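Long-range contacts in flagellar hook-associated protein (Burkholderia pseudomallei, PDB 4UT1), which probably serves as a structural component of the bacterial flagellum, at the junction that connects the hook with the filament: residues 211-223 against 281-293; 474-486 against 553-565. One frame throughout, in Å; residues are numbered along the deposited sequence.

Contact 1 of 2, residues 211-223 against 281-293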
loop_
_atom_site.group_PDB
_atom_site.type_symbol
_atom_site.label_atom_id
_atom_site.label_comp_id
_atom_site.label_asym_id
_atom_site.label_seq_id
_atom_site.Cartn_x
_atom_site.Cartn_y
_atom_site.Cartn_z
ATOM N N VAL A 211 -20.749 -28.107 24.273
ATOM C CA VAL A 211 -21.063 -27.693 22.908
ATOM C C VAL A 211 -21.294 -26.186 22.842
ATOM O O VAL A 211 -20.905 -25.525 21.870
ATOM C CB VAL A 211 -22.306 -28.414 22.363
ATOM C CG1 VAL A 211 -22.768 -27.766 21.064
ATOM C CG2 VAL A 211 -22.017 -29.901 22.155
ATOM N N SER A 212 -21.943 -25.654 23.873
ATOM C CA SER A 212 -22.207 -24.221 23.955
ATOM C C SER A 212 -20.899 -23.469 23.952
ATOM O O SER A 212 -20.648 -22.638 23.072
ATOM C CB SER A 212 -23.012 -23.875 25.210
ATOM O OG SER A 212 -23.030 -22.469 25.432
ATOM N N LYS A 213 -20.065 -23.777 24.939
ATOM C CA LYS A 213 -18.748 -23.175 25.048
ATOM C C LYS A 213 -17.988 -23.300 23.731
ATOM O O LYS A 213 -17.403 -22.333 23.257
ATOM C CB LYS A 213 -17.952 -23.817 26.189
ATOM C CG LYS A 213 -18.640 -23.752 27.560
ATOM C CD LYS A 213 -19.123 -22.349 27.917
ATOM C CE LYS A 213 -17.974 -21.406 28.235
ATOM N NZ LYS A 213 -18.461 -20.114 28.813
ATOM N N LEU A 214 -18.020 -24.486 23.131
ATOM C CA LEU A 214 -17.345 -24.714 21.854
ATOM C C LEU A 214 -17.826 -23.784 20.719
ATOM O O LEU A 214 -17.018 -23.258 19.949
ATOM C CB LEU A 214 -17.517 -26.187 21.445
ATOM C CG LEU A 214 -16.996 -26.589 20.060
ATOM C CD1 LEU A 214 -15.508 -26.282 19.915
ATOM C CD2 LEU A 214 -17.261 -28.070 19.809
ATOM N N SER A 215 -19.136 -23.574 20.614
ATOM C CA SER A 215 -19.673 -22.763 19.527
ATOM C C SER A 215 -19.279 -21.289 19.669
ATOM O O SER A 215 -19.334 -20.538 18.699
ATOM C CB SER A 215 -21.197 -22.898 19.455
ATOM O OG SER A 215 -21.815 -22.363 20.613
ATOM N N GLN A 216 -18.885 -20.875 20.868
ATOM C CA GLN A 216 -18.384 -19.515 21.062
ATOM C C GLN A 216 -16.964 -19.372 20.506
ATOM O O GLN A 216 -16.469 -18.257 20.297
ATOM C CB GLN A 216 -18.412 -19.131 22.547
ATOM C CG GLN A 216 -19.807 -19.072 23.148
ATOM C CD GLN A 216 -19.769 -18.918 24.657
ATOM O OE1 GLN A 216 -18.781 -18.451 25.214
ATOM N NE2 GLN A 216 -20.839 -19.322 25.324
ATOM N N LEU A 217 -16.314 -20.503 20.250
ATOM C CA LEU A 217 -14.944 -20.486 19.763
ATOM C C LEU A 217 -14.877 -20.732 18.260
ATOM O O LEU A 217 -13.976 -20.228 17.573
ATOM C CB LEU A 217 -14.098 -21.521 20.504
ATOM C CG LEU A 217 -14.097 -21.415 22.034
ATOM C CD1 LEU A 217 -13.472 -22.674 22.624
ATOM C CD2 LEU A 217 -13.376 -20.155 22.518
ATOM N N ALA A 218 -15.834 -21.494 17.744
ATOM C CA ALA A 218 -15.843 -21.835 16.329
ATOM C C ALA A 218 -17.228 -22.254 15.887
ATOM O O ALA A 218 -18.025 -22.738 16.684
ATOM C CB ALA A 218 -14.835 -22.954 16.032
ATOM N N GLY A 219 -17.501 -22.078 14.601
ATOM C CA GLY A 219 -18.764 -22.497 14.030
ATOM C C GLY A 219 -18.808 -24.006 13.978
ATOM O O GLY A 219 -17.998 -24.635 13.300
ATOM N N VAL A 220 -19.746 -24.583 14.719
ATOM C CA VAL A 220 -19.892 -26.029 14.772
ATOM C C VAL A 220 -21.329 -26.464 14.548
ATOM O O VAL A 220 -22.277 -25.753 14.901
ATOM C CB VAL A 220 -19.420 -26.594 16.121
ATOM C CG1 VAL A 220 -17.939 -26.293 16.329
ATOM C CG2 VAL A 220 -20.265 -26.039 17.263
ATOM N N GLN A 221 -21.480 -27.640 13.954
ATOM C CA GLN A 221 -22.777 -28.276 13.824
ATOM C C GLN A 221 -22.703 -29.673 14.445
ATOM O O GLN A 221 -21.784 -30.449 14.162
ATOM C CB GLN A 221 -23.199 -28.352 12.365
ATOM C CG GLN A 221 -22.272 -29.197 11.515
ATOM C CD GLN A 221 -22.577 -29.094 10.036
ATOM O OE1 GLN A 221 -22.260 -28.092 9.394
ATOM N NE2 GLN A 221 -23.197 -30.135 9.484
ATOM N N VAL A 222 -23.660 -29.978 15.312
ATOM C CA VAL A 222 -23.700 -31.280 15.955
ATOM C C VAL A 222 -24.746 -32.140 15.272
ATOM O O VAL A 222 -25.728 -31.627 14.735
ATOM C CB VAL A 222 -24.019 -31.174 17.452
ATOM C CG1 VAL A 222 -23.542 -29.842 17.994
ATOM C CG2 VAL A 222 -25.514 -31.352 17.693
ATOM N N VAL A 223 -24.529 -33.448 15.274
ATOM C CA VAL A 223 -25.529 -34.364 14.751
ATOM C C VAL A 223 -25.675 -35.579 15.670
ATOM O O VAL A 223 -24.682 -36.127 16.156
ATOM C CB VAL A 223 -25.185 -34.821 13.329
ATOM C CG1 VAL A 223 -23.699 -35.113 13.205
ATOM C CG2 VAL A 223 -26.016 -36.038 12.954
ATOM N N ASP A 281 -8.901 -20.184 5.664
ATOM C CA ASP A 281 -9.429 -19.168 6.584
ATOM C C ASP A 281 -10.908 -18.890 6.320
ATOM O O ASP A 281 -11.712 -18.784 7.247
ATOM C CB ASP A 281 -8.639 -17.857 6.473
ATOM C CG ASP A 281 -7.241 -17.961 7.053
ATOM O OD1 ASP A 281 -6.829 -19.065 7.460
ATOM O OD2 ASP A 281 -6.543 -16.933 7.086
ATOM N N VAL A 282 -11.259 -18.786 5.043
ATOM C CA VAL A 282 -12.612 -18.417 4.656
ATOM C C VAL A 282 -13.656 -19.471 5.055
ATOM O O VAL A 282 -14.835 -19.153 5.196
ATOM C CB VAL A 282 -12.693 -18.165 3.138
ATOM C CG1 VAL A 282 -12.409 -19.459 2.363
ATOM C CG2 VAL A 282 -14.047 -17.586 2.763
ATOM N N SER A 283 -13.230 -20.718 5.239
ATOM C CA SER A 283 -14.158 -21.781 5.605
ATOM C C SER A 283 -14.397 -21.821 7.120
ATOM O O SER A 283 -15.369 -22.416 7.606
ATOM C CB SER A 283 -13.625 -23.138 5.139
ATOM O OG SER A 283 -12.482 -23.513 5.898
ATOM N N LEU A 284 -13.488 -21.193 7.855
ATOM C CA LEU A 284 -13.489 -21.236 9.317
ATOM C C LEU A 284 -14.342 -20.129 9.911
ATOM O O LEU A 284 -13.858 -19.292 10.665
ATOM C CB LEU A 284 -12.056 -21.134 9.835
ATOM C CG LEU A 284 -11.205 -22.379 9.577
ATOM C CD1 LEU A 284 -9.761 -22.018 9.235
ATOM C CD2 LEU A 284 -11.255 -23.278 10.789
ATOM N N THR A 285 -15.621 -20.132 9.570
ATOM C CA THR A 285 -16.542 -19.130 10.075
ATOM C C THR A 285 -17.041 -19.430 11.485
ATOM O O THR A 285 -16.958 -20.563 11.973
ATOM C CB THR A 285 -17.755 -19.006 9.167
ATOM O OG1 THR A 285 -18.306 -20.313 8.960
ATOM C CG2 THR A 285 -17.351 -18.411 7.840
ATOM N N GLY A 286 -17.570 -18.392 12.120
ATOM C CA GLY A 286 -18.200 -18.502 13.418
ATOM C C GLY A 286 -17.214 -18.484 14.556
ATOM O O GLY A 286 -16.054 -18.880 14.385
ATOM N N GLY A 287 -17.690 -18.039 15.720
ATOM C CA GLY A 287 -16.919 -18.048 16.945
ATOM C C GLY A 287 -15.745 -17.092 16.941
ATOM O O GLY A 287 -15.553 -16.321 15.989
ATOM N N ALA A 288 -14.948 -17.154 17.998
ATOM C CA ALA A 288 -13.765 -16.311 18.100
ATOM C C ALA A 288 -12.886 -16.522 16.873
ATOM O O ALA A 288 -12.292 -15.584 16.357
ATOM C CB ALA A 288 -12.992 -16.607 19.372
ATOM N N LEU A 289 -12.825 -17.768 16.414
ATOM C CA LEU A 289 -12.043 -18.124 15.244
ATOM C C LEU A 289 -12.415 -17.246 14.062
ATOM O O LEU A 289 -11.573 -16.550 13.507
ATOM C CB LEU A 289 -12.252 -19.599 14.900
ATOM C CG LEU A 289 -10.979 -20.404 14.653
ATOM C CD1 LEU A 289 -10.065 -20.309 15.865
ATOM C CD2 LEU A 289 -11.315 -21.871 14.322
ATOM N N GLY A 290 -13.692 -17.260 13.700
ATOM C CA GLY A 290 -14.157 -16.535 12.535
ATOM C C GLY A 290 -14.028 -15.030 12.684
ATOM O O GLY A 290 -13.733 -14.324 11.713
ATOM N N GLY A 291 -14.267 -14.537 13.891
ATOM C CA GLY A 291 -14.140 -13.111 14.175
ATOM C C GLY A 291 -12.693 -12.659 14.066
ATOM O O GLY A 291 -12.401 -11.564 13.560
ATOM N N LEU A 292 -11.779 -13.498 14.548
ATOM C CA LEU A 292 -10.353 -13.185 14.474
ATOM C C LEU A 292 -9.912 -13.138 13.024
ATOM O O LEU A 292 -9.254 -12.190 12.596
ATOM C CB LEU A 292 -9.519 -14.224 15.225
ATOM C CG LEU A 292 -9.494 -14.119 16.752
ATOM C CD1 LEU A 292 -9.126 -15.462 17.364
ATOM C CD2 LEU A 292 -8.502 -13.054 17.195
ATOM N N LEU A 293 -10.268 -14.187 12.281
ATOM C CA LEU A 293 -9.892 -14.302 10.880
ATOM C C LEU A 293 -10.495 -13.204 10.006
ATOM O O LEU A 293 -9.807 -12.636 9.162
ATOM C CB LEU A 293 -10.296 -15.682 10.346
ATOM C CG LEU A 293 -9.582 -16.838 11.044
ATOM C CD1 LEU A 293 -10.130 -18.193 10.595
ATOM C CD2 LEU A 293 -8.079 -16.756 10.819
HETATM O O HOH W 1 -16.361 -23.233 11.560
#
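L289 and A218 meet where one helix finishes and another begins. L289 points its CB across at the carbonyl of L217, 3.2 Å from L217 O, while CD2 reaches A218 CB at 4.1 Å. Its chi1 of -131°, off the usual staggered values, carries the branch to that small methyl, and beyond it L289 packs on T172 of helix 134-193. A288 lies alongside, CB 4.0 Å from Q216 O; the small methyl rests beside this carbonyl while its own N-H bonds to it. L217 starts away from the join, its side chain packs on Q175 of helix 134-193, and its backbone carbonyl makes the contact.

Two first-turn N-H groups make the join: A288 N donates to Q216 O at 3.0 Å, and L289 N donates to L217 O at 3.0 Å, the latter nearly straight (164°). The CA atoms of A218 and G287 are 4.0 Å apart, and a CB on G219, G286 or G287 would clash across the join; positive phi also favours glycine at the latter two. A weak bond from G219 N to T285 O, and a water donating to both G219 O and T285 O, add a third link next to these.

Carbonyls just past helix 201-215 thus accept the first N-H groups of helix 287-322, which continues in nearly the same direction. The arrangement is an end-to-end helix junction, interrupted by an inserted antiparallel beta domain whose first strand is 220-225.

Contact 2 of 2, residues 474-486 against 553-565. With EDO (1,2-ethanediol), chain U; EDO (1,2-ethanediol), chain J.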
loop_
_atom_site.group_PDB
_atom_site.type_symbol
_atom_site.label_atom_id
_atom_site.label_comp_id
_atom_site.label_asym_id
_atom_site.label_seq_id
_atom_site.Cartn_x
_atom_site.Cartn_y
_atom_site.Cartn_z
ATOM N N GLN A 474 18.608 17.468 -18.582
ATOM C CA GLN A 474 20.041 17.659 -18.709
ATOM C C GLN A 474 20.314 19.103 -19.090
ATOM O O GLN A 474 19.585 19.686 -19.895
ATOM C CB GLN A 474 20.632 16.717 -19.756
ATOM C CG GLN A 474 20.677 15.279 -19.311
ATOM C CD GLN A 474 21.351 14.380 -20.319
ATOM O OE1 GLN A 474 21.663 13.232 -20.014
ATOM N NE2 GLN A 474 21.575 14.891 -21.532
ATOM N N LEU A 475 21.356 19.682 -18.506
ATOM C CA LEU A 475 21.803 21.004 -18.921
ATOM C C LEU A 475 23.213 20.937 -19.495
ATOM O O LEU A 475 24.142 20.509 -18.821
ATOM C CB LEU A 475 21.759 21.981 -17.748
ATOM C CG LEU A 475 20.389 22.489 -17.297
ATOM C CD1 LEU A 475 20.549 23.325 -16.032
ATOM C CD2 LEU A 475 19.727 23.318 -18.393
ATOM N N PRO A 476 23.381 21.383 -20.742
ATOM C CA PRO A 476 24.726 21.384 -21.320
ATOM C C PRO A 476 25.636 22.315 -20.521
ATOM O O PRO A 476 25.131 23.150 -19.772
ATOM C CB PRO A 476 24.497 21.896 -22.741
ATOM C CG PRO A 476 23.282 22.776 -22.624
ATOM C CD PRO A 476 22.416 22.136 -21.563
ATOM N N SER A 477 26.948 22.179 -20.678
ATOM C CA SER A 477 27.892 22.937 -19.861
ATOM C C SER A 477 27.856 24.434 -20.157
ATOM O O SER A 477 28.149 25.249 -19.287
ATOM C CB SER A 477 29.313 22.396 -20.054
ATOM O OG SER A 477 29.602 22.192 -21.429
ATOM N N GLY A 478 27.489 24.797 -21.380
ATOM C CA GLY A 478 27.495 26.196 -21.768
ATOM C C GLY A 478 26.139 26.877 -21.719
ATOM O O GLY A 478 25.096 26.218 -21.641
ATOM N N THR A 479 26.162 28.207 -21.771
ATOM C CA THR A 479 24.951 29.010 -21.852
ATOM C C THR A 479 24.309 28.935 -23.235
ATOM O O THR A 479 24.985 29.068 -24.260
ATOM C CB THR A 479 25.249 30.495 -21.515
ATOM O OG1 THR A 479 25.640 30.594 -20.142
ATOM C CG2 THR A 479 24.026 31.379 -21.747
ATOM N N THR A 480 22.997 28.740 -23.256
ATOM C CA THR A 480 22.224 28.833 -24.489
ATOM C C THR A 480 21.627 30.228 -24.636
ATOM O O THR A 480 21.020 30.752 -23.708
ATOM C CB THR A 480 21.101 27.792 -24.526
ATOM O OG1 THR A 480 21.686 26.488 -24.487
ATOM C CG2 THR A 480 20.283 27.928 -25.793
ATOM N N THR A 481 21.802 30.833 -25.808
ATOM C CA THR A 481 21.291 32.184 -26.027
ATOM C C THR A 481 20.307 32.196 -27.184
ATOM O O THR A 481 20.666 31.930 -28.328
ATOM C CB THR A 481 22.435 33.183 -26.290
ATOM O OG1 THR A 481 23.315 33.200 -25.157
ATOM C CG2 THR A 481 21.890 34.588 -26.522
ATOM N N LEU A 482 19.047 32.454 -26.869
ATOM C CA LEU A 482 18.034 32.560 -27.901
ATOM C C LEU A 482 18.048 33.990 -28.383
ATOM O O LEU A 482 18.245 34.899 -27.594
ATOM C CB LEU A 482 16.661 32.179 -27.363
ATOM C CG LEU A 482 16.626 30.795 -26.707
ATOM C CD1 LEU A 482 15.226 30.495 -26.232
ATOM C CD2 LEU A 482 17.121 29.737 -27.719
ATOM N N ALA A 483 17.853 34.181 -29.679
ATOM C CA ALA A 483 17.783 35.520 -30.260
ATOM C C ALA A 483 16.526 35.629 -31.122
ATOM O O ALA A 483 16.175 34.685 -31.840
ATOM C CB ALA A 483 19.028 35.807 -31.077
ATOM N N TYR A 484 15.850 36.772 -31.053
ATOM C CA TYR A 484 14.620 36.981 -31.806
ATOM C C TYR A 484 14.893 37.761 -33.082
ATOM O O TYR A 484 15.542 38.804 -33.060
ATOM C CB TYR A 484 13.594 37.726 -30.958
ATOM C CG TYR A 484 12.262 38.041 -31.630
ATOM C CD1 TYR A 484 11.358 37.035 -31.927
ATOM C CD2 TYR A 484 11.892 39.360 -31.911
ATOM C CE1 TYR A 484 10.134 37.312 -32.493
ATOM C CE2 TYR A 484 10.662 39.650 -32.481
ATOM C CZ TYR A 484 9.792 38.627 -32.774
ATOM O OH TYR A 484 8.561 38.894 -33.331
ATOM N N ASN A 485 14.377 37.254 -34.193
ATOM C CA ASN A 485 14.447 37.983 -35.457
ATOM C C ASN A 485 13.084 38.599 -35.785
ATOM O O ASN A 485 12.126 37.878 -36.029
ATOM C CB ASN A 485 14.915 37.040 -36.568
ATOM C CG ASN A 485 15.106 37.756 -37.877
ATOM O OD1 ASN A 485 14.152 37.956 -38.615
ATOM N ND2 ASN A 485 16.335 38.169 -38.161
ATOM N N ALA A 486 12.978 39.929 -35.758
ATOM C CA ALA A 486 11.667 40.574 -35.905
ATOM C C ALA A 486 11.113 40.454 -37.332
ATOM O O ALA A 486 9.896 40.434 -37.543
ATOM C CB ALA A 486 11.746 42.059 -35.489
ATOM N N THR A 553 6.787 41.372 -26.646
ATOM C CA THR A 553 7.351 41.620 -27.967
ATOM C C THR A 553 8.832 41.968 -27.892
ATOM O O THR A 553 9.190 43.130 -27.648
ATOM C CB THR A 553 6.600 42.760 -28.672
ATOM O OG1 THR A 553 5.202 42.444 -28.725
ATOM C CG2 THR A 553 7.128 42.972 -30.089
ATOM N N PRO A 554 9.706 40.970 -28.113
ATOM C CA PRO A 554 11.135 41.290 -28.146
ATOM C C PRO A 554 11.437 42.208 -29.335
ATOM O O PRO A 554 10.740 42.123 -30.344
ATOM C CB PRO A 554 11.810 39.923 -28.328
ATOM C CG PRO A 554 10.711 38.880 -28.120
ATOM C CD PRO A 554 9.442 39.571 -28.501
ATOM N N ALA A 555 12.441 43.064 -29.208
ATOM C CA ALA A 555 12.934 43.836 -30.342
ATOM C C ALA A 555 13.814 42.934 -31.194
ATOM O O ALA A 555 14.179 41.844 -30.763
ATOM C CB ALA A 555 13.712 45.055 -29.875
ATOM N N ASP A 556 14.154 43.382 -32.403
ATOM C CA ASP A 556 15.052 42.615 -33.257
ATOM C C ASP A 556 16.400 42.487 -32.559
ATOM O O ASP A 556 16.926 43.470 -32.032
ATOM C CB ASP A 556 15.209 43.283 -34.639
ATOM C CG ASP A 556 16.044 42.445 -35.598
ATOM O OD1 ASP A 556 15.685 41.276 -35.839
ATOM O OD2 ASP A 556 17.071 42.946 -36.088
ATOM N N GLY A 557 16.918 41.261 -32.495
ATOM C CA GLY A 557 18.195 40.999 -31.854
ATOM C C GLY A 557 18.141 40.758 -30.349
ATOM O O GLY A 557 19.166 40.428 -29.762
ATOM N N ASP A 558 16.972 40.928 -29.732
ATOM C CA ASP A 558 16.848 40.737 -28.276
ATOM C C ASP A 558 17.159 39.277 -27.970
ATOM O O ASP A 558 16.996 38.415 -28.830
ATOM C CB ASP A 558 15.456 41.135 -27.756
ATOM C CG ASP A 558 15.351 42.631 -27.430
ATOM O OD1 ASP A 558 16.368 43.345 -27.545
ATOM O OD2 ASP A 558 14.254 43.078 -27.043
ATOM N N GLN A 559 17.635 39.014 -26.758
ATOM C CA GLN A 559 18.189 37.707 -26.423
ATOM C C GLN A 559 17.701 37.238 -25.080
ATOM O O GLN A 559 17.474 38.040 -24.176
ATOM C CB GLN A 559 19.720 37.749 -26.405
ATOM C CG GLN A 559 20.366 38.274 -27.697
ATOM C CD GLN A 559 21.837 38.572 -27.503
ATOM O OE1 GLN A 559 22.691 37.718 -27.748
ATOM N NE2 GLN A 559 22.144 39.783 -27.028
ATOM N N PHE A 560 17.578 35.925 -24.956
ATOM C CA PHE A 560 17.132 35.281 -23.726
ATOM C C PHE A 560 18.037 34.083 -23.489
ATOM O O PHE A 560 18.277 33.287 -24.405
ATOM C CB PHE A 560 15.656 34.896 -23.843
ATOM C CG PHE A 560 14.802 36.041 -24.289
ATOM C CD1 PHE A 560 14.648 36.317 -25.640
ATOM C CD2 PHE A 560 14.244 36.910 -23.358
ATOM C CE1 PHE A 560 13.907 37.417 -26.064
ATOM C CE2 PHE A 560 13.499 38.012 -23.769
ATOM C CZ PHE A 560 13.335 38.264 -25.135
ATOM N N THR A 561 18.585 33.981 -22.280
ATOM C CA THR A 561 19.563 32.940 -21.989
ATOM C C THR A 561 18.950 31.814 -21.172
ATOM O O THR A 561 17.949 32.007 -20.470
ATOM C CB THR A 561 20.776 33.491 -21.226
ATOM O OG1 THR A 561 20.340 34.070 -19.985
ATOM C CG2 THR A 561 21.484 34.550 -22.047
ATOM N N ILE A 562 19.554 30.638 -21.303
ATOM C CA ILE A 562 19.178 29.446 -20.555
ATOM C C ILE A 562 20.457 28.761 -20.110
ATOM O O ILE A 562 21.334 28.479 -20.918
ATOM C CB ILE A 562 18.327 28.462 -21.392
ATOM C CG1 ILE A 562 16.971 29.076 -21.740
ATOM C CG2 ILE A 562 18.101 27.166 -20.621
ATOM C CD1 ILE A 562 16.208 28.299 -22.801
ATOM N N GLY A 563 20.574 28.481 -18.819
ATOM C CA GLY A 563 21.777 27.844 -18.334
ATOM C C GLY A 563 21.585 27.377 -16.905
ATOM O O GLY A 563 20.485 27.465 -16.364
ATOM N N ALA A 564 22.658 26.884 -16.304
ATOM C CA ALA A 564 22.611 26.403 -14.926
ATOM C C ALA A 564 22.339 27.553 -13.962
ATOM O O ALA A 564 22.777 28.685 -14.184
ATOM C CB ALA A 564 23.913 25.694 -14.569
ATOM N N ASN A 565 21.604 27.259 -12.889
ATOM C CA ASN A 565 21.231 28.276 -11.915
ATOM C C ASN A 565 22.340 28.533 -10.901
ATOM O O ASN A 565 22.998 27.602 -10.434
ATOM C CB ASN A 565 19.940 27.875 -11.189
ATOM C CG ASN A 565 19.478 28.921 -10.186
ATOM O OD1 ASN A 565 19.940 30.065 -10.197
ATOM N ND2 ASN A 565 18.544 28.538 -9.326
HETATM C C1 EDO U . 19.907 43.145 -28.853
HETATM O O1 EDO U . 21.086 43.426 -28.094
HETATM C C2 EDO U . 18.979 44.341 -28.876
HETATM O O2 EDO U . 17.838 44.064 -29.693
HETATM C C1 EDO J . 16.649 32.948 -9.365
HETATM O O1 EDO J . 16.042 33.623 -10.484
HETATM C C2 EDO J . 17.992 32.369 -9.798
HETATM O O2 EDO J . 18.850 32.222 -8.664
HETATM O O HOH W 2 22.356 25.971 -21.633
#
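L482 and I562 meet through their CD1 methyls, 4.2 Å apart, on the same sheet face as T480 and F560; branched and aromatic side chains suit this buried side. Farther along, the Y484 ring takes P554 over one face: P554 CG stands 4.1 Å from the ring centroid, 20° off the normal, a CH-pi contact. With CG anti to the backbone N (chi1 179°), Y484 swings its ring across the proline at about a right angle, and A555 O lies at the ring edge.

The antiparallel backbones pair through T480 with I562 and L482 with F560, each by two hydrogen bonds. On the reverse face T481 sets CG2 3.5 Å from Q559 OE1 and lies beside the equally short T561; polar side chains suit this partly exposed face.

At the end of the strand pair Y484 N donates to D558 O, and a type II turn from A555 to D558, with G557 at positive phi, sends G557 N to Y484 O (2.9 Å). D556 OD1 accepts A486 N on its anti side (3.0 Å), and D558 OD2 takes A555 N from above the carboxylate plane.

Strand 450-454 flanks 559-564 and strand 490-492 flanks 480-485, while I562 and F560 pack on strand 546-551 of a second sheet.

Overall arrangement
Contact 1 closes before contact 2 opens along the chain, and the two lie on opposite sides of its centre, their own centres 76 Å apart and their nearest atoms about 49 Å apart. They share no helix or sheet. Contact 1 belongs to the FlgK helical domain, where a six-stranded sheet is inserted between two helices; contact 2 belongs to the D3 domain, pairing two neighbouring inner strands of a five-stranded antiparallel sheet. In contact 1 the helical line continues across the insertion, and the other joins two inner strands within a distant all-beta unit, consistent with an elongated, multidomain structural protein.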